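Local structure of extracellular solute-binding protein family 5 (Brucella melitensis, 4ONY) at residues R325-F337 with L551-L563. The protein probably binds peptides or related solutes in the periplasm and delivers them to an ABC transporter for import. Residues are numbered along the deposited sequence; the frame is centred on the assembly and turned at random.
Sequences RRVRQALGLLFDF and LISGDYYVPLYHL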
loop_
_atom_site.group_PDB
_atom_site.type_symbol
_atom_site.label_atom_id
_atom_site.label_comp_id
_atom_site.label_asym_id
_atom_site.label_seq_id
_atom_site.Cartn_x
_atom_site.Cartn_y
_atom_site.Cartn_z
ATOM N N ARG A 325 -19.410 -13.410 -17.661
ATOM C CA ARG A 325 -19.310 -13.260 -16.230
ATOM C C ARG A 325 -20.002 -14.336 -15.419
ATOM O O ARG A 325 -19.656 -14.534 -14.240
ATOM C CB ARG A 325 -19.854 -11.906 -15.762
ATOM C CG ARG A 325 -21.368 -11.784 -15.787
ATOM C CD ARG A 325 -21.771 -10.380 -15.252
ATOM N NE ARG A 325 -23.228 -10.247 -15.098
ATOM C CZ ARG A 325 -23.810 -9.091 -14.741
ATOM N NH1 ARG A 325 -23.053 -8.012 -14.586
ATOM N NH2 ARG A 325 -25.101 -9.015 -14.568
ATOM N N ARG A 326 -21.012 -14.982 -15.998
ATOM C CA ARG A 326 -21.674 -16.084 -15.321
ATOM C C ARG A 326 -20.726 -17.281 -15.157
ATOM O O ARG A 326 -20.795 -18.014 -14.155
ATOM C CB ARG A 326 -22.928 -16.545 -16.102
ATOM C CG ARG A 326 -23.998 -15.472 -16.205
ATOM C CD ARG A 326 -25.109 -15.831 -17.167
ATOM N NE ARG A 326 -24.557 -16.005 -18.489
ATOM C CZ ARG A 326 -25.258 -16.304 -19.572
ATOM N NH1 ARG A 326 -26.594 -16.441 -19.501
ATOM N NH2 ARG A 326 -24.640 -16.466 -20.730
ATOM N N VAL A 327 -19.877 -17.510 -16.165
ATOM C CA VAL A 327 -18.866 -18.569 -16.080
ATOM C C VAL A 327 -17.824 -18.227 -14.990
ATOM O O VAL A 327 -17.445 -19.082 -14.163
ATOM C CB VAL A 327 -18.200 -18.775 -17.447
ATOM C CG1 VAL A 327 -17.006 -19.709 -17.354
ATOM C CG2 VAL A 327 -19.198 -19.281 -18.482
ATOM N N ARG A 328 -17.348 -16.987 -14.992
ATOM C CA ARG A 328 -16.409 -16.536 -13.953
ATOM C C ARG A 328 -17.033 -16.686 -12.562
ATOM O O ARG A 328 -16.389 -17.185 -11.644
ATOM C CB ARG A 328 -15.955 -15.080 -14.198
ATOM C CG ARG A 328 -15.233 -14.948 -15.540
ATOM C CD ARG A 328 -14.508 -13.655 -15.667
ATOM N NE ARG A 328 -15.408 -12.495 -15.520
ATOM C CZ ARG A 328 -16.021 -11.827 -16.475
ATOM N NH1 ARG A 328 -15.966 -12.206 -17.718
ATOM N NH2 ARG A 328 -16.721 -10.743 -16.153
ATOM N N GLN A 329 -18.293 -16.306 -12.427
ATOM C CA GLN A 329 -18.994 -16.433 -11.149
ATOM C C GLN A 329 -19.030 -17.893 -10.667
ATOM O O GLN A 329 -18.707 -18.174 -9.522
ATOM C CB GLN A 329 -20.412 -15.895 -11.285
ATOM C CG GLN A 329 -21.249 -15.726 -10.020
ATOM C CD GLN A 329 -22.714 -15.400 -10.382
ATOM O OE1 GLN A 329 -23.111 -15.304 -11.580
ATOM N NE2 GLN A 329 -23.501 -15.260 -9.402
ATOM N N ALA A 330 -19.428 -18.818 -11.551
ATOM C CA ALA A 330 -19.420 -20.256 -11.232
ATOM C C ALA A 330 -18.040 -20.740 -10.782
ATOM O O ALA A 330 -17.916 -21.449 -9.763
ATOM C CB ALA A 330 -19.842 -21.076 -12.449
ATOM N N LEU A 331 -17.011 -20.411 -11.551
ATOM C CA LEU A 331 -15.665 -20.939 -11.245
ATOM C C LEU A 331 -15.111 -20.394 -9.926
ATOM O O LEU A 331 -14.413 -21.099 -9.221
ATOM C CB LEU A 331 -14.681 -20.660 -12.369
ATOM C CG LEU A 331 -15.067 -21.337 -13.698
ATOM C CD1 LEU A 331 -14.070 -20.982 -14.789
ATOM C CD2 LEU A 331 -15.329 -22.818 -13.702
ATOM N N GLY A 332 -15.408 -19.132 -9.636
ATOM C CA GLY A 332 -15.125 -18.522 -8.349
ATOM C C GLY A 332 -15.708 -19.282 -7.158
ATOM O O GLY A 332 -15.087 -19.315 -6.106
ATOM N N LEU A 333 -16.878 -19.898 -7.310
ATOM C CA LEU A 333 -17.507 -20.570 -6.170
ATOM C C LEU A 333 -16.728 -21.825 -5.769
ATOM O O LEU A 333 -16.883 -22.318 -4.645
ATOM C CB LEU A 333 -18.949 -20.974 -6.535
ATOM C CG LEU A 333 -19.911 -19.856 -6.855
ATOM C CD1 LEU A 333 -21.185 -20.434 -7.463
ATOM C CD2 LEU A 333 -20.209 -19.003 -5.635
ATOM N N LEU A 334 -15.888 -22.345 -6.677
ATOM C CA LEU A 334 -15.267 -23.645 -6.460
ATOM C C LEU A 334 -13.976 -23.643 -5.626
ATOM O O LEU A 334 -13.534 -24.715 -5.155
ATOM C CB LEU A 334 -15.014 -24.323 -7.792
ATOM C CG LEU A 334 -16.277 -24.592 -8.583
ATOM C CD1 LEU A 334 -15.905 -25.116 -9.929
ATOM C CD2 LEU A 334 -17.156 -25.616 -7.861
ATOM N N PHE A 335 -13.372 -22.469 -5.420
ATOM C CA PHE A 335 -12.223 -22.402 -4.564
ATOM C C PHE A 335 -12.622 -22.694 -3.088
ATOM O O PHE A 335 -13.531 -22.049 -2.548
ATOM C CB PHE A 335 -11.515 -21.085 -4.647
ATOM C CG PHE A 335 -10.332 -21.017 -3.696
ATOM C CD1 PHE A 335 -9.227 -21.810 -3.913
ATOM C CD2 PHE A 335 -10.369 -20.205 -2.566
ATOM C CE1 PHE A 335 -8.172 -21.804 -3.034
ATOM C CE2 PHE A 335 -9.308 -20.188 -1.693
ATOM C CZ PHE A 335 -8.219 -20.991 -1.921
ATOM N N ASP A 336 -11.991 -23.703 -2.482
ATOM C CA ASP A 336 -12.296 -24.099 -1.096
ATOM C C ASP A 336 -11.283 -23.487 -0.158
ATOM O O ASP A 336 -10.238 -24.065 0.115
ATOM C CB ASP A 336 -12.364 -25.620 -0.948
ATOM C CG ASP A 336 -12.885 -26.048 0.408
ATOM O OD1 ASP A 336 -12.839 -25.232 1.363
ATOM O OD2 ASP A 336 -13.326 -27.224 0.513
ATOM N N PHE A 337 -11.597 -22.283 0.323
ATOM C CA PHE A 337 -10.691 -21.598 1.196
ATOM C C PHE A 337 -10.534 -22.325 2.532
ATOM O O PHE A 337 -9.433 -22.362 3.100
ATOM C CB PHE A 337 -11.096 -20.154 1.483
ATOM C CG PHE A 337 -10.264 -19.519 2.568
ATOM C CD1 PHE A 337 -8.908 -19.331 2.385
ATOM C CD2 PHE A 337 -10.820 -19.147 3.773
ATOM C CE1 PHE A 337 -8.110 -18.782 3.399
ATOM C CE2 PHE A 337 -10.039 -18.565 4.786
ATOM C CZ PHE A 337 -8.682 -18.375 4.592
ATOM N N LEU A 551 -16.956 -4.266 -9.183
ATOM C CA LEU A 551 -15.845 -5.129 -9.416
ATOM C C LEU A 551 -16.101 -6.554 -8.903
ATOM O O LEU A 551 -15.829 -7.541 -9.610
ATOM C CB LEU A 551 -14.571 -4.550 -8.782
ATOM C CG LEU A 551 -14.008 -3.272 -9.354
ATOM C CD1 LEU A 551 -12.842 -2.762 -8.503
ATOM C CD2 LEU A 551 -13.533 -3.455 -10.801
ATOM N N ILE A 552 -16.661 -6.653 -7.710
ATOM C CA ILE A 552 -17.085 -7.940 -7.162
ATOM C C ILE A 552 -18.112 -8.615 -8.092
ATOM O O ILE A 552 -18.053 -9.836 -8.310
ATOM C CB ILE A 552 -17.707 -7.794 -5.775
ATOM C CG1 ILE A 552 -16.639 -7.390 -4.752
ATOM C CG2 ILE A 552 -18.376 -9.113 -5.331
ATOM C CD1 ILE A 552 -17.219 -6.789 -3.471
ATOM N N SER A 553 -19.048 -7.812 -8.624
ATOM C CA SER A 553 -20.155 -8.311 -9.442
ATOM C C SER A 553 -19.705 -8.766 -10.830
ATOM O O SER A 553 -20.440 -9.449 -11.523
ATOM C CB SER A 553 -21.253 -7.271 -9.574
ATOM O OG SER A 553 -21.846 -6.987 -8.316
ATOM N N GLY A 554 -18.489 -8.407 -11.220
ATOM C CA GLY A 554 -17.908 -8.871 -12.451
ATOM C C GLY A 554 -17.136 -10.189 -12.340
ATOM O O GLY A 554 -16.731 -10.733 -13.360
ATOM N N ASP A 555 -16.890 -10.670 -11.129
ATOM C CA ASP A 555 -16.016 -11.832 -10.916
ATOM C C ASP A 555 -14.748 -11.777 -11.810
ATOM O O ASP A 555 -14.425 -12.709 -12.569
ATOM C CB ASP A 555 -16.795 -13.136 -11.087
ATOM C CG ASP A 555 -17.814 -13.325 -9.993
ATOM O OD1 ASP A 555 -17.430 -13.833 -8.898
ATOM O OD2 ASP A 555 -18.987 -12.962 -10.218
ATOM N N TYR A 556 -14.012 -10.672 -11.673
ATOM C CA TYR A 556 -12.750 -10.524 -12.367
ATOM C C TYR A 556 -11.620 -11.228 -11.638
ATOM O O TYR A 556 -10.708 -11.714 -12.279
ATOM C CB TYR A 556 -12.438 -9.041 -12.547
ATOM C CG TYR A 556 -13.498 -8.297 -13.351
ATOM C CD1 TYR A 556 -13.741 -8.634 -14.662
ATOM C CD2 TYR A 556 -14.231 -7.289 -12.805
ATOM C CE1 TYR A 556 -14.687 -7.988 -15.417
ATOM C CE2 TYR A 556 -15.164 -6.605 -13.547
ATOM C CZ TYR A 556 -15.396 -6.938 -14.852
ATOM O OH TYR A 556 -16.370 -6.271 -15.567
ATOM N N TYR A 557 -11.709 -11.265 -10.304
ATOM C CA TYR A 557 -10.821 -11.984 -9.426
ATOM C C TYR A 557 -11.620 -13.044 -8.680
ATOM O O TYR A 557 -12.830 -12.879 -8.454
ATOM C CB TYR A 557 -10.194 -11.053 -8.391
ATOM C CG TYR A 557 -9.032 -10.182 -8.854
ATOM C CD1 TYR A 557 -9.116 -9.419 -9.990
ATOM C CD2 TYR A 557 -7.862 -10.117 -8.130
ATOM C CE1 TYR A 557 -8.070 -8.597 -10.374
ATOM C CE2 TYR A 557 -6.821 -9.315 -8.527
ATOM C CZ TYR A 557 -6.937 -8.561 -9.641
ATOM O OH TYR A 557 -5.919 -7.775 -10.056
ATOM N N VAL A 558 -10.967 -14.153 -8.329
ATOM C CA VAL A 558 -11.451 -15.057 -7.291
ATOM C C VAL A 558 -10.635 -14.620 -6.068
ATOM O O VAL A 558 -9.447 -14.893 -5.982
ATOM C CB VAL A 558 -11.136 -16.521 -7.571
ATOM C CG1 VAL A 558 -11.708 -17.410 -6.481
ATOM C CG2 VAL A 558 -11.656 -16.928 -8.958
ATOM N N PRO A 559 -11.262 -13.900 -5.149
ATOM C CA PRO A 559 -10.497 -13.334 -4.038
ATOM C C PRO A 559 -10.015 -14.455 -3.104
ATOM O O PRO A 559 -10.776 -15.388 -2.791
ATOM C CB PRO A 559 -11.510 -12.391 -3.389
ATOM C CG PRO A 559 -12.849 -13.033 -3.635
ATOM C CD PRO A 559 -12.717 -13.681 -5.007
ATOM N N LEU A 560 -8.769 -14.361 -2.633
ATOM C CA LEU A 560 -8.184 -15.421 -1.829
ATOM C C LEU A 560 -8.208 -15.037 -0.362
ATOM O O LEU A 560 -9.265 -15.149 0.258
ATOM C CB LEU A 560 -6.788 -15.769 -2.356
ATOM C CG LEU A 560 -6.797 -16.469 -3.721
ATOM C CD1 LEU A 560 -5.403 -16.698 -4.322
ATOM C CD2 LEU A 560 -7.553 -17.778 -3.628
ATOM N N TYR A 561 -7.093 -14.547 0.194
ATOM C CA TYR A 561 -6.957 -14.426 1.617
ATOM C C TYR A 561 -5.842 -13.473 2.016
ATOM O O TYR A 561 -4.992 -13.088 1.203
ATOM C CB TYR A 561 -6.715 -15.818 2.239
ATOM C CG TYR A 561 -5.682 -16.605 1.462
ATOM C CD1 TYR A 561 -4.331 -16.281 1.531
ATOM C CD2 TYR A 561 -6.064 -17.613 0.637
ATOM C CE1 TYR A 561 -3.390 -16.972 0.784
ATOM C CE2 TYR A 561 -5.140 -18.322 -0.069
ATOM C CZ TYR A 561 -3.812 -17.995 -0.003
ATOM O OH TYR A 561 -2.932 -18.723 -0.744
ATOM N N HIS A 562 -5.883 -13.089 3.273
ATOM C CA HIS A 562 -4.990 -12.097 3.844
ATOM C C HIS A 562 -4.846 -12.416 5.318
ATOM O O HIS A 562 -5.665 -13.180 5.892
ATOM C CB HIS A 562 -5.601 -10.688 3.680
ATOM C CG HIS A 562 -6.850 -10.480 4.470
ATOM N ND1 HIS A 562 -8.085 -10.952 4.060
ATOM C CD2 HIS A 562 -7.057 -9.914 5.680
ATOM C CE1 HIS A 562 -8.989 -10.716 4.996
ATOM N NE2 HIS A 562 -8.396 -10.072 5.982
ATOM N N LEU A 563 -3.865 -11.801 5.952
ATOM C CA LEU A 563 -3.647 -11.988 7.382
ATOM C C LEU A 563 -4.474 -10.964 8.135
ATOM O O LEU A 563 -4.333 -9.820 7.899
ATOM C CB LEU A 563 -2.148 -11.805 7.704
ATOM C CG LEU A 563 -1.265 -12.959 7.238
ATOM C CD1 LEU A 563 0.173 -12.652 7.562
ATOM C CD2 LEU A 563 -1.687 -14.275 7.883
HETATM O O HOH W 1 -18.426 -8.025 -16.550
HETATM O O HOH W 2 -18.205 -16.170 -7.663
#
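Gly332 and Val558 bring the two backbones closest, CA to CA 5.2 Å, where helix 325-333 runs alongside the chain that leaves helix 537-553 and becomes strand 557-562. The CA atoms of Gln329 and Asp555 are 5.5 Å apart; the backbones part to 7.3 Å between the CA atoms of Phe337 and Leu560. At the turn, where Asp555 takes a positive phi, Arg328 meets the end of helix 537-553: with its chain bent at chi3 (-58°), it presents NE and NH2 side-on to Gly554 O, at 3.1 and 2.8 Å, with that oxygen near the guanidinium plane. NE adds a weak bond to Asp555 O, and NH1 goes to Phe322 O. Asp555 lays its carboxylate against Gln329, Asp555 OD2 3.4 Å from Gln329 CB; a water joins OD1 to Gln329 O, while OD2 forms a salt bridge with Arg384. Further along, Val558 CG2 packs on Gly332 CA. Leu560 CD2 sits over one face of the Phe335 ring, a CH-pi contact 3.8 Å from its centroid, and Phe337 CE1 touches Tyr561 CB at 3.5 Å, those two rings meeting rim to rim. Helix 325-333 and the residues after it thus pack on a helix-to-strand turn and on strand 557-562, which pairs with strand 310-315 in the mixed sheet of an alpha/beta lobe of a family 5 solute-binding protein.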